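Local coordinates for protein citrate lyase, subunit 1 (Methanosaeta concilii, PDB 6HXI) that probably catalyses the ATP-driven cleavage of citrate with coenzyme A into acetyl-CoA and oxaloacetate, and binds coenzyme A as part of a larger lyase assembly, at residues I254-K263 against Y302-E313; L366-R377 against L396-T407. One frame throughout, in Å; residues are numbered along the deposited sequence.

Overall arrangement
Interactions 1 and 2 illustrate how a ligand site can be built from the ends of separate backbone pairings. Both lie in the citrate-binding part of the chain, their centres about 22 Å apart, and they follow one another in series. Interaction 1 pairs strands 261-266 and 301-306 next to coenzyme A and a sodium ion; interaction 2 pairs edge strand 400-403 with its neighbour 371-376 in a four-stranded parallel sheet. They touch where Tyr305 OH packs 4.1 Å from Arg377 NE. Gly307 N and Arg377 NH1 each hydrogen-bond a bound citrate, probably the same molecule, which would join the two contacts, while the Arg377 side chain remains about 11 Å from coenzyme A.

Interaction 1: residues I254-K263 against Y302-E313; sequences IDSKTGASLK and YGEYSGDPNTEE. With NA (sodium ion), chain N; COA (coenzyme A), chain G.
Ser261 and Ser306 face each other as an antiparallel hydrogen-bonded pair, Ser261 N reaching Ser306 O over 2.9 Å and Ser306 N returning a bond to Ser261 O. Lys263 and Glu304 repeat the pattern, with Lys263 N to Glu304 O at 2.7 Å. Glu304 adds a side-chain grip on the same face: with its chain bent at chi2 (-96°), its carboxylate takes Ser261 OG on the syn side of OE1 at 3.1 Å and Ser306 OG on the syn side of OE2, so two hydroxyls hold it from both strands. Lys263 lays its CD near that OE1, but its NZ is bonded to Gly274 O of a neighbouring subunit alpha. On the face of Leu262 and Tyr305, Leu262 CD1 touches both Tyr305 CB and Pro309 CB. Past the strand ends, Ala260 CB nestles 3.2 Å from Gly307 O and also meets Pro309 CB.

The Glu313 carboxylate meets Thr258 from the opposite direction, OE2 lying 3.4 Å from Thr258 CB, and three waters tie it to the helix end and the loop after it, through Ile254 O, Lys257 O and Thr258 OG1. Further out, Asn310 and Glu313 form a capping box that fixes the start of helix 311-325, while Thr258 OG1 accepts from Ala260 N in an ST turn. Asp255 OD1 receives Leu262 N at 3.0 Å, anchoring the strand to the preceding helix. Three backbone carbonyls, Asp255 O, Thr258 O and Ala260 O, converge on the sodium ion, Asp255 O at 2.4 Å. Gly259 and Gly307 bring bare backbone up to coenzyme A, Gly259 CA lying 3.3 Å from its OAP. The whole is a two-stranded antiparallel sheet in which the loop entering one strand and the loop leaving the other line the coenzyme A pocket.

Interaction 2: residues L366-R377 against L396-T407; sequences LQEADIEIYVRR and LGVPIQVHGPET
Ile373 and Ile400 lie side by side and point the same way, Ile373 CB 3.8 Å from Ile400 CG1, while Ile373 CD1 also meets Val398 CG2. Together with Val375 and Arg376, Ile373 has the most surface buried on its strand, and the three divide between its two faces. Val375 continues the apolar face, its CG2 lying 4.2 Å from Ile400 CG2. Val398 carries it toward helix 363-368, where its CG1 packs on Leu366 CB.

Between the faces runs the parallel ladder: Ile373 N donates to Pro399 O, Gln401 N to Ile373 O, Val375 N to Gln401 O at a nearly straight 171°, and His403 N to Val375 O. On the other face, Arg376 has CG anti to its own nitrogen (chi1 -171°) and then bends at chi2, which carries the guanidinium beyond His403 to the turn at Gly404-Thr407. There NE and NH2 grip Thr407 O side-on, at 3.0 and 3.1 Å, the oxygen lying 17° out of the guanidinium plane as seen from NE. NH1 turns instead to Glu184 of a neighbouring subunit alpha and to Gly340 O.

His403 is held in turn: its NE2 donates to Gln401 OE1 at 2.8 Å, nearly in the ring plane, and its ND1 bonds Thr407 OG1. With both ring nitrogens engaged, rotation of the imidazole is restrained. In this beta-alpha-beta unit, apolar branches pack together on one face, whereas on the other a guanidinium bonded to two carbonyls of its own chain and to Glu184 of the neighbouring subunit links the strand end to the subunit interface.

Interaction 1: residues I254-K263 against Y302-E313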
loop_
_atom_site.group_PDB
_atom_site.type_symbol
_atom_site.label_atom_id
_atom_site.label_comp_id
_atom_site.label_asym_id
_atom_site.label_seq_id
_atom_site.Cartn_x
_atom_site.Cartn_y
_atom_site.Cartn_z
ATOM N N ILE C 254 7.938 45.199 17.040
ATOM C CA ILE C 254 8.749 44.013 16.725
ATOM C C ILE C 254 9.175 43.346 18.042
ATOM O O ILE C 254 9.006 42.139 18.200
ATOM C CB ILE C 254 9.964 44.366 15.815
ATOM C CG1 ILE C 254 9.499 44.940 14.463
ATOM C CG2 ILE C 254 10.918 43.166 15.619
ATOM C CD1 ILE C 254 10.454 45.931 13.897
ATOM N N ASP C 255 9.663 44.145 18.996
ATOM C CA ASP C 255 10.111 43.723 20.328
ATOM C C ASP C 255 9.048 42.941 21.140
ATOM O O ASP C 255 9.419 42.145 22.003
ATOM C CB ASP C 255 10.580 44.969 21.126
ATOM C CG ASP C 255 11.190 44.683 22.484
ATOM O OD1 ASP C 255 12.270 44.066 22.533
ATOM O OD2 ASP C 255 10.590 45.079 23.498
ATOM N N SER C 256 7.745 43.187 20.882
ATOM C CA SER C 256 6.618 42.569 21.605
ATOM C C SER C 256 6.285 41.146 21.155
ATOM O O SER C 256 5.692 40.382 21.925
ATOM C CB SER C 256 5.379 43.465 21.544
ATOM O OG SER C 256 4.888 43.605 20.224
ATOM N N LYS C 257 6.669 40.784 19.924
ATOM C CA LYS C 257 6.397 39.449 19.380
ATOM C C LYS C 257 7.620 38.535 19.438
ATOM O O LYS C 257 7.708 37.566 18.673
ATOM C CB LYS C 257 5.799 39.543 17.952
ATOM C CG LYS C 257 4.466 40.272 17.919
ATOM C CD LYS C 257 3.864 40.285 16.532
ATOM C CE LYS C 257 2.533 41.001 16.510
ATOM N NZ LYS C 257 2.682 42.472 16.687
ATOM N N THR C 258 8.562 38.822 20.363
ATOM C CA THR C 258 9.785 38.024 20.519
ATOM C C THR C 258 10.382 38.076 21.941
ATOM O O THR C 258 10.220 39.070 22.666
ATOM C CB THR C 258 10.856 38.378 19.430
ATOM O OG1 THR C 258 12.007 37.529 19.591
ATOM C CG2 THR C 258 11.291 39.854 19.443
ATOM N N GLY C 259 11.090 37.005 22.287
ATOM C CA GLY C 259 11.868 36.877 23.517
ATOM C C GLY C 259 13.150 37.685 23.425
ATOM O O GLY C 259 13.696 38.099 24.452
ATOM N N ALA C 260 13.612 37.956 22.179
ATOM C CA ALA C 260 14.772 38.800 21.841
ATOM C C ALA C 260 14.442 40.260 22.155
ATOM O O ALA C 260 13.275 40.608 22.337
ATOM C CB ALA C 260 15.107 38.673 20.349
ATOM N N SER C 261 15.476 41.109 22.198
ATOM C CA SER C 261 15.341 42.533 22.499
ATOM C C SER C 261 15.701 43.387 21.289
ATOM O O SER C 261 16.711 43.133 20.642
ATOM C CB SER C 261 16.211 42.912 23.694
ATOM O OG SER C 261 15.995 44.263 24.071
ATOM N N LEU C 262 14.829 44.345 20.950
ATOM C CA LEU C 262 14.988 45.311 19.869
ATOM C C LEU C 262 14.467 46.614 20.481
ATOM O O LEU C 262 13.258 46.750 20.720
ATOM C CB LEU C 262 14.139 44.945 18.615
ATOM C CG LEU C 262 14.444 43.662 17.762
ATOM C CD1 LEU C 262 15.909 43.538 17.367
ATOM C CD2 LEU C 262 13.866 42.403 18.374
ATOM N N LYS C 263 15.388 47.533 20.822
ATOM C CA LYS C 263 15.059 48.796 21.470
ATOM C C LYS C 263 15.665 49.955 20.699
ATOM O O LYS C 263 16.815 49.881 20.294
ATOM C CB LYS C 263 15.529 48.799 22.946
ATOM C CG LYS C 263 14.920 47.675 23.818
ATOM C CD LYS C 263 15.295 47.738 25.309
ATOM C CE LYS C 263 14.285 48.515 26.144
ATOM N NZ LYS C 263 14.799 48.871 27.501
ATOM N N TYR C 302 20.002 56.041 20.914
ATOM C CA TYR C 302 20.411 54.990 21.836
ATOM C C TYR C 302 19.575 53.797 21.419
ATOM O O TYR C 302 18.351 53.818 21.538
ATOM C CB TYR C 302 20.221 55.302 23.346
ATOM C CG TYR C 302 20.428 54.048 24.167
ATOM C CD1 TYR C 302 21.710 53.564 24.419
ATOM C CD2 TYR C 302 19.349 53.241 24.524
ATOM C CE1 TYR C 302 21.912 52.322 25.017
ATOM C CE2 TYR C 302 19.542 51.987 25.109
ATOM C CZ TYR C 302 20.825 51.549 25.387
ATOM O OH TYR C 302 21.018 50.334 26.006
ATOM N N GLY C 303 20.249 52.789 20.904
ATOM C CA GLY C 303 19.631 51.555 20.437
ATOM C C GLY C 303 20.318 50.332 21.011
ATOM O O GLY C 303 21.455 50.409 21.510
ATOM N N GLU C 304 19.637 49.186 20.897
ATOM C CA GLU C 304 20.068 47.908 21.448
ATOM C C GLU C 304 19.250 46.772 20.820
ATOM O O GLU C 304 18.034 46.882 20.672
ATOM C CB GLU C 304 19.800 47.956 22.971
ATOM C CG GLU C 304 20.357 46.824 23.787
ATOM C CD GLU C 304 19.367 45.713 24.071
ATOM O OE1 GLU C 304 18.462 45.898 24.917
ATOM O OE2 GLU C 304 19.500 44.647 23.435
ATOM N N TYR C 305 19.929 45.696 20.457
ATOM C CA TYR C 305 19.360 44.434 19.979
ATOM C C TYR C 305 20.175 43.318 20.637
ATOM O O TYR C 305 21.395 43.424 20.738
ATOM C CB TYR C 305 19.324 44.319 18.440
ATOM C CG TYR C 305 20.659 44.021 17.797
ATOM C CD1 TYR C 305 21.550 45.046 17.487
ATOM C CD2 TYR C 305 21.027 42.717 17.483
ATOM C CE1 TYR C 305 22.780 44.775 16.894
ATOM C CE2 TYR C 305 22.263 42.431 16.909
ATOM C CZ TYR C 305 23.133 43.465 16.606
ATOM O OH TYR C 305 24.349 43.181 16.050
ATOM N N SER C 306 19.509 42.300 21.160
ATOM C CA SER C 306 20.154 41.165 21.822
ATOM C C SER C 306 19.148 40.033 21.918
ATOM O O SER C 306 18.092 40.114 21.313
ATOM C CB SER C 306 20.642 41.566 23.212
ATOM O OG SER C 306 19.538 42.033 23.967
ATOM N N GLY C 307 19.482 38.994 22.657
ATOM C CA GLY C 307 18.592 37.849 22.845
ATOM C C GLY C 307 18.344 37.047 21.588
ATOM O O GLY C 307 17.249 36.516 21.391
ATOM N N ASP C 308 19.373 36.959 20.734
ATOM C CA ASP C 308 19.391 36.233 19.454
ATOM C C ASP C 308 18.183 36.546 18.535
ATOM O O ASP C 308 17.380 35.640 18.272
ATOM C CB ASP C 308 19.569 34.717 19.656
ATOM C CG ASP C 308 19.938 33.927 18.394
ATOM O OD1 ASP C 308 20.563 34.521 17.461
ATOM O OD2 ASP C 308 19.637 32.708 18.349
ATOM N N PRO C 309 18.044 37.803 18.010
ATOM C CA PRO C 309 16.936 38.080 17.078
ATOM C C PRO C 309 17.196 37.455 15.709
ATOM O O PRO C 309 18.354 37.358 15.304
ATOM C CB PRO C 309 16.904 39.612 16.999
ATOM C CG PRO C 309 18.250 40.073 17.398
ATOM C CD PRO C 309 18.902 39.000 18.219
ATOM N N ASN C 310 16.127 37.027 14.989
ATOM C CA ASN C 310 16.283 36.436 13.663
ATOM C C ASN C 310 16.627 37.480 12.593
ATOM O O ASN C 310 16.575 38.683 12.858
ATOM C CB ASN C 310 15.057 35.589 13.262
ATOM C CG ASN C 310 13.740 36.330 13.177
ATOM O OD1 ASN C 310 13.627 37.417 12.594
ATOM N ND2 ASN C 310 12.690 35.712 13.700
ATOM N N THR C 311 16.978 37.005 11.381
ATOM C CA THR C 311 17.332 37.818 10.213
ATOM C C THR C 311 16.275 38.885 9.873
ATOM O O THR C 311 16.627 40.032 9.638
ATOM C CB THR C 311 17.627 36.890 9.025
ATOM O OG1 THR C 311 18.707 36.050 9.392
ATOM C CG2 THR C 311 17.980 37.650 7.746
ATOM N N GLU C 312 15.002 38.492 9.840
ATOM C CA GLU C 312 13.859 39.353 9.538
ATOM C C GLU C 312 13.754 40.477 10.558
ATOM O O GLU C 312 13.591 41.628 10.158
ATOM C CB GLU C 312 12.576 38.506 9.481
ATOM C CG GLU C 312 11.284 39.252 9.198
ATOM C CD GLU C 312 10.061 38.417 9.530
ATOM O OE1 GLU C 312 9.373 38.730 10.528
ATOM O OE2 GLU C 312 9.832 37.402 8.835
ATOM N N GLU C 313 13.885 40.159 11.865
ATOM C CA GLU C 313 13.824 41.169 12.931
ATOM C C GLU C 313 14.951 42.192 12.808
ATOM O O GLU C 313 14.678 43.393 12.867
ATOM C CB GLU C 313 13.812 40.526 14.321
ATOM C CG GLU C 313 12.517 39.775 14.602
ATOM C CD GLU C 313 12.520 38.783 15.749
ATOM O OE1 GLU C 313 13.609 38.450 16.270
ATOM O OE2 GLU C 313 11.417 38.318 16.113
HETATM NA NA NA N . 11.056 41.328 23.491
HETATM N N1A COA G . 0.815 26.402 19.517
HETATM C C2A COA G . 0.681 27.160 20.610
HETATM N N3A COA G . 1.634 27.759 21.337
HETATM C C4A COA G . 2.857 27.460 20.871
HETATM C C5A COA G . 3.152 26.686 19.762
HETATM C C6A COA G . 2.060 26.166 19.039
HETATM N N6A COA G . 2.187 25.486 17.900
HETATM N N7A COA G . 4.521 26.510 19.638
HETATM C C8A COA G . 5.016 27.179 20.648
HETATM N N9A COA G . 4.069 27.775 21.441
HETATM C C1B COA G . 4.284 28.554 22.660
HETATM C C2B COA G . 5.065 27.850 23.762
HETATM O O2B COA G . 4.218 26.987 24.525
HETATM C C3B COA G . 5.548 29.057 24.573
HETATM O O3B COA G . 4.514 29.577 25.436
HETATM P P3B COA G . 4.806 30.377 26.785
HETATM O O7A COA G . 5.728 31.496 26.435
HETATM O O8A COA G . 3.479 30.827 27.281
HETATM O O9A COA G . 5.396 29.347 27.765
HETATM C C4B COA G . 5.736 30.159 23.523
HETATM O O4B COA G . 5.031 29.714 22.345
HETATM C C5B COA G . 7.166 30.489 23.180
HETATM O O5B COA G . 7.876 29.246 23.017
HETATM P P1A COA G . 9.384 29.039 23.614
HETATM O O1A COA G . 10.106 27.874 23.045
HETATM O O2A COA G . 9.407 29.079 25.134
HETATM O O3A COA G . 9.959 30.413 23.041
HETATM P P2A COA G . 11.340 31.172 22.814
HETATM O O4A COA G . 11.885 30.827 21.486
HETATM O O5A COA G . 10.997 32.642 22.887
HETATM O O6A COA G . 12.342 30.724 24.007
HETATM C CBP COA G . 13.817 31.962 25.505
HETATM C CCP COA G . 12.402 31.423 25.264
HETATM C CDP COA G . 13.834 32.666 26.869
HETATM C CEP COA G . 14.857 30.824 25.508
HETATM C CAP COA G . 14.164 32.968 24.373
HETATM O OAP COA G . 13.098 33.873 24.147
HETATM C C9P COA G . 15.463 33.749 24.527
HETATM O O9P COA G . 16.536 33.224 24.220
HETATM N N8P COA G . 15.362 35.006 24.989
HETATM C C7P COA G . 16.522 35.837 25.280
HETATM C C6P COA G . 16.627 36.154 26.746
HETATM C C5P COA G . 17.765 37.099 27.049
HETATM O O5P COA G . 18.138 37.925 26.217
HETATM N N4P COA G . 18.343 36.966 28.242
HETATM C C3P COA G . 19.519 37.726 28.644
HETATM C C2P COA G . 20.808 37.135 28.110
HETATM S S1P COA G . 22.138 38.095 28.887
HETATM O O HOH W 1 9.241 40.274 15.520
HETATM O O HOH W 2 9.661 36.181 16.769
HETATM O O HOH W 3 13.766 35.897 17.615
#

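Interaction 2: residues L366-R377 against L396-T407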
loop_
_atom_site.group_PDB
_atom_site.type_symbol
_atom_site.label_atom_id
_atom_site.label_comp_id
_atom_site.label_asym_id
_atom_site.label_seq_id
_atom_site.Cartn_x
_atom_site.Cartn_y
_atom_site.Cartn_z
ATOM N N LEU C 366 22.791 55.676 1.003
ATOM C CA LEU C 366 24.022 55.582 1.798
ATOM C C LEU C 366 25.160 56.400 1.177
ATOM O O LEU C 366 25.861 57.100 1.912
ATOM C CB LEU C 366 24.484 54.122 1.961
ATOM C CG LEU C 366 23.796 53.272 3.023
ATOM C CD1 LEU C 366 24.029 51.811 2.763
ATOM C CD2 LEU C 366 24.283 53.610 4.408
ATOM N N GLN C 367 25.355 56.296 -0.165
ATOM C CA GLN C 367 26.391 57.017 -0.919
ATOM C C GLN C 367 26.112 58.519 -0.913
ATOM O O GLN C 367 27.012 59.311 -0.621
ATOM C CB GLN C 367 26.494 56.494 -2.368
ATOM C CG GLN C 367 26.998 55.048 -2.482
ATOM C CD GLN C 367 26.813 54.426 -3.853
ATOM O OE1 GLN C 367 27.699 53.735 -4.362
ATOM N NE2 GLN C 367 25.645 54.594 -4.461
ATOM N N GLU C 368 24.848 58.893 -1.202
ATOM C CA GLU C 368 24.351 60.269 -1.248
ATOM C C GLU C 368 24.452 61.007 0.089
ATOM O O GLU C 368 24.628 62.221 0.079
ATOM C CB GLU C 368 22.911 60.311 -1.789
ATOM C CG GLU C 368 22.823 60.104 -3.297
ATOM C CD GLU C 368 21.459 59.798 -3.891
ATOM O OE1 GLU C 368 20.455 59.800 -3.140
ATOM O OE2 GLU C 368 21.398 59.542 -5.114
ATOM N N ALA C 369 24.354 60.287 1.230
ATOM C CA ALA C 369 24.436 60.898 2.561
ATOM C C ALA C 369 25.850 60.883 3.191
ATOM O O ALA C 369 26.013 61.358 4.323
ATOM C CB ALA C 369 23.417 60.269 3.495
ATOM N N ASP C 370 26.874 60.383 2.438
ATOM C CA ASP C 370 28.297 60.302 2.833
ATOM C C ASP C 370 28.480 59.519 4.143
ATOM O O ASP C 370 29.240 59.912 5.034
ATOM C CB ASP C 370 28.954 61.711 2.870
ATOM C CG ASP C 370 30.475 61.749 2.808
ATOM O OD1 ASP C 370 31.059 60.991 1.997
ATOM O OD2 ASP C 370 31.078 62.596 3.512
ATOM N N ILE C 371 27.756 58.397 4.244
ATOM C CA ILE C 371 27.755 57.530 5.417
ATOM C C ILE C 371 28.951 56.565 5.383
ATOM O O ILE C 371 29.253 55.984 4.336
ATOM C CB ILE C 371 26.368 56.837 5.599
ATOM C CG1 ILE C 371 25.272 57.891 5.918
ATOM C CG2 ILE C 371 26.403 55.733 6.670
ATOM C CD1 ILE C 371 23.797 57.410 5.850
ATOM N N GLU C 372 29.646 56.448 6.539
ATOM C CA GLU C 372 30.794 55.574 6.788
ATOM C C GLU C 372 30.389 54.551 7.851
ATOM O O GLU C 372 29.894 54.934 8.914
ATOM C CB GLU C 372 32.012 56.386 7.249
ATOM C CG GLU C 372 32.693 57.149 6.130
ATOM C CD GLU C 372 33.468 58.374 6.573
ATOM O OE1 GLU C 372 34.055 58.349 7.679
ATOM O OE2 GLU C 372 33.506 59.356 5.796
ATOM N N ILE C 373 30.553 53.258 7.541
ATOM C CA ILE C 373 30.155 52.164 8.430
ATOM C C ILE C 373 31.364 51.570 9.150
ATOM O O ILE C 373 32.372 51.283 8.508
ATOM C CB ILE C 373 29.299 51.103 7.663
ATOM C CG1 ILE C 373 28.001 51.726 7.111
ATOM C CG2 ILE C 373 28.982 49.879 8.526
ATOM C CD1 ILE C 373 27.721 51.430 5.674
ATOM N N TYR C 374 31.265 51.408 10.484
ATOM C CA TYR C 374 32.314 50.834 11.336
ATOM C C TYR C 374 31.715 49.659 12.121
ATOM O O TYR C 374 30.711 49.824 12.820
ATOM C CB TYR C 374 32.924 51.898 12.275
ATOM C CG TYR C 374 33.593 53.043 11.544
ATOM C CD1 TYR C 374 32.843 54.078 10.983
ATOM C CD2 TYR C 374 34.978 53.103 11.424
ATOM C CE1 TYR C 374 33.455 55.124 10.288
ATOM C CE2 TYR C 374 35.601 54.152 10.743
ATOM C CZ TYR C 374 34.836 55.161 10.181
ATOM O OH TYR C 374 35.456 56.192 9.517
ATOM N N VAL C 375 32.303 48.463 11.951
ATOM C CA VAL C 375 31.853 47.211 12.564
ATOM C C VAL C 375 32.915 46.575 13.483
ATOM O O VAL C 375 34.069 46.491 13.086
ATOM C CB VAL C 375 31.411 46.196 11.473
ATOM C CG1 VAL C 375 30.741 44.967 12.098
ATOM C CG2 VAL C 375 30.507 46.849 10.423
ATOM N N ARG C 376 32.507 46.110 14.685
ATOM C CA ARG C 376 33.321 45.349 15.641
ATOM C C ARG C 376 32.395 44.302 16.259
ATOM O O ARG C 376 31.492 44.652 17.015
ATOM C CB ARG C 376 33.969 46.212 16.736
ATOM C CG ARG C 376 35.000 45.445 17.595
ATOM C CD ARG C 376 34.390 44.657 18.759
ATOM N NE ARG C 376 35.397 43.946 19.555
ATOM C CZ ARG C 376 35.142 43.268 20.673
ATOM N NH1 ARG C 376 33.903 43.197 21.148
ATOM N NH2 ARG C 376 36.126 42.674 21.334
ATOM N N ARG C 377 32.623 43.033 15.954
ATOM C CA ARG C 377 31.775 41.983 16.480
ATOM C C ARG C 377 32.481 40.652 16.658
ATOM O O ARG C 377 33.367 40.297 15.891
ATOM C CB ARG C 377 30.515 41.839 15.594
ATOM C CG ARG C 377 29.365 41.024 16.184
ATOM C CD ARG C 377 28.671 41.662 17.372
ATOM N NE ARG C 377 27.406 40.974 17.647
ATOM C CZ ARG C 377 26.947 40.685 18.858
ATOM N NH1 ARG C 377 27.624 41.050 19.937
ATOM N NH2 ARG C 377 25.786 40.064 19.000
ATOM N N LEU C 396 29.323 47.918 -2.346
ATOM C CA LEU C 396 28.346 48.952 -1.986
ATOM C C LEU C 396 28.739 50.371 -2.395
ATOM O O LEU C 396 27.862 51.159 -2.753
ATOM C CB LEU C 396 28.027 48.894 -0.474
ATOM C CG LEU C 396 26.594 49.244 -0.033
ATOM C CD1 LEU C 396 25.563 48.272 -0.607
ATOM C CD2 LEU C 396 26.472 49.200 1.460
ATOM N N GLY C 397 30.030 50.689 -2.322
ATOM C CA GLY C 397 30.534 52.015 -2.670
ATOM C C GLY C 397 30.604 52.975 -1.499
ATOM O O GLY C 397 30.707 54.190 -1.690
ATOM N N VAL C 398 30.533 52.433 -0.274
ATOM C CA VAL C 398 30.621 53.179 0.990
ATOM C C VAL C 398 31.709 52.532 1.871
ATOM O O VAL C 398 31.853 51.302 1.837
ATOM C CB VAL C 398 29.261 53.350 1.747
ATOM C CG1 VAL C 398 28.325 54.315 1.022
ATOM C CG2 VAL C 398 28.577 52.018 2.015
ATOM N N PRO C 399 32.497 53.323 2.642
ATOM C CA PRO C 399 33.546 52.709 3.479
ATOM C C PRO C 399 33.007 51.856 4.636
ATOM O O PRO C 399 32.233 52.341 5.464
ATOM C CB PRO C 399 34.376 53.916 3.968
ATOM C CG PRO C 399 33.918 55.094 3.143
ATOM C CD PRO C 399 32.494 54.792 2.791
ATOM N N ILE C 400 33.382 50.565 4.657
ATOM C CA ILE C 400 32.969 49.636 5.719
ATOM C C ILE C 400 34.224 49.026 6.381
ATOM O O ILE C 400 34.850 48.121 5.815
ATOM C CB ILE C 400 31.894 48.579 5.282
ATOM C CG1 ILE C 400 30.643 49.263 4.667
ATOM C CG2 ILE C 400 31.503 47.692 6.469
ATOM C CD1 ILE C 400 29.574 48.369 4.042
ATOM N N GLN C 401 34.598 49.561 7.562
ATOM C CA GLN C 401 35.738 49.119 8.379
ATOM C C GLN C 401 35.268 47.975 9.268
ATOM O O GLN C 401 34.420 48.197 10.131
ATOM C CB GLN C 401 36.261 50.281 9.231
ATOM C CG GLN C 401 37.564 50.891 8.732
ATOM C CD GLN C 401 38.352 51.447 9.890
ATOM O OE1 GLN C 401 38.738 50.722 10.818
ATOM N NE2 GLN C 401 38.608 52.747 9.866
ATOM N N VAL C 402 35.786 46.748 9.027
ATOM C CA VAL C 402 35.345 45.515 9.715
ATOM C C VAL C 402 36.386 44.965 10.708
ATOM O O VAL C 402 37.540 44.716 10.339
ATOM C CB VAL C 402 34.883 44.448 8.694
ATOM C CG1 VAL C 402 34.519 43.122 9.377
ATOM C CG2 VAL C 402 33.706 44.966 7.867
ATOM N N HIS C 403 35.945 44.780 11.975
ATOM C CA HIS C 403 36.757 44.322 13.109
ATOM C C HIS C 403 36.125 43.153 13.830
ATOM O O HIS C 403 34.914 42.967 13.775
ATOM C CB HIS C 403 36.982 45.465 14.120
ATOM C CG HIS C 403 37.647 46.668 13.540
ATOM N ND1 HIS C 403 38.984 46.921 13.759
ATOM C CD2 HIS C 403 37.137 47.645 12.759
ATOM C CE1 HIS C 403 39.249 48.047 13.115
ATOM N NE2 HIS C 403 38.167 48.519 12.496
ATOM N N GLY C 404 36.956 42.402 14.537
ATOM C CA GLY C 404 36.539 41.239 15.305
ATOM C C GLY C 404 37.013 41.284 16.746
ATOM O O GLY C 404 37.383 42.356 17.237
ATOM N N PRO C 405 37.030 40.111 17.437
ATOM C CA PRO C 405 37.449 40.078 18.856
ATOM C C PRO C 405 38.876 40.525 19.162
ATOM O O PRO C 405 39.179 40.761 20.326
ATOM C CB PRO C 405 37.232 38.608 19.251
ATOM C CG PRO C 405 36.256 38.065 18.246
ATOM C CD PRO C 405 36.633 38.763 16.974
ATOM N N GLU C 406 39.744 40.633 18.136
ATOM C CA GLU C 406 41.146 41.071 18.260
ATOM C C GLU C 406 41.259 42.583 18.565
ATOM O O GLU C 406 42.227 43.030 19.193
ATOM C CB GLU C 406 41.968 40.667 17.011
ATOM C CG GLU C 406 41.669 41.445 15.726
ATOM C CD GLU C 406 40.326 41.247 15.036
ATOM O OE1 GLU C 406 39.920 42.149 14.266
ATOM O OE2 GLU C 406 39.687 40.191 15.250
ATOM N N THR C 407 40.262 43.360 18.108
ATOM C CA THR C 407 40.144 44.802 18.319
ATOM C C THR C 407 39.365 44.978 19.615
ATOM O O THR C 407 38.377 44.260 19.854
ATOM C CB THR C 407 39.383 45.435 17.138
ATOM O OG1 THR C 407 40.055 45.120 15.925
ATOM C CG2 THR C 407 39.226 46.935 17.267
#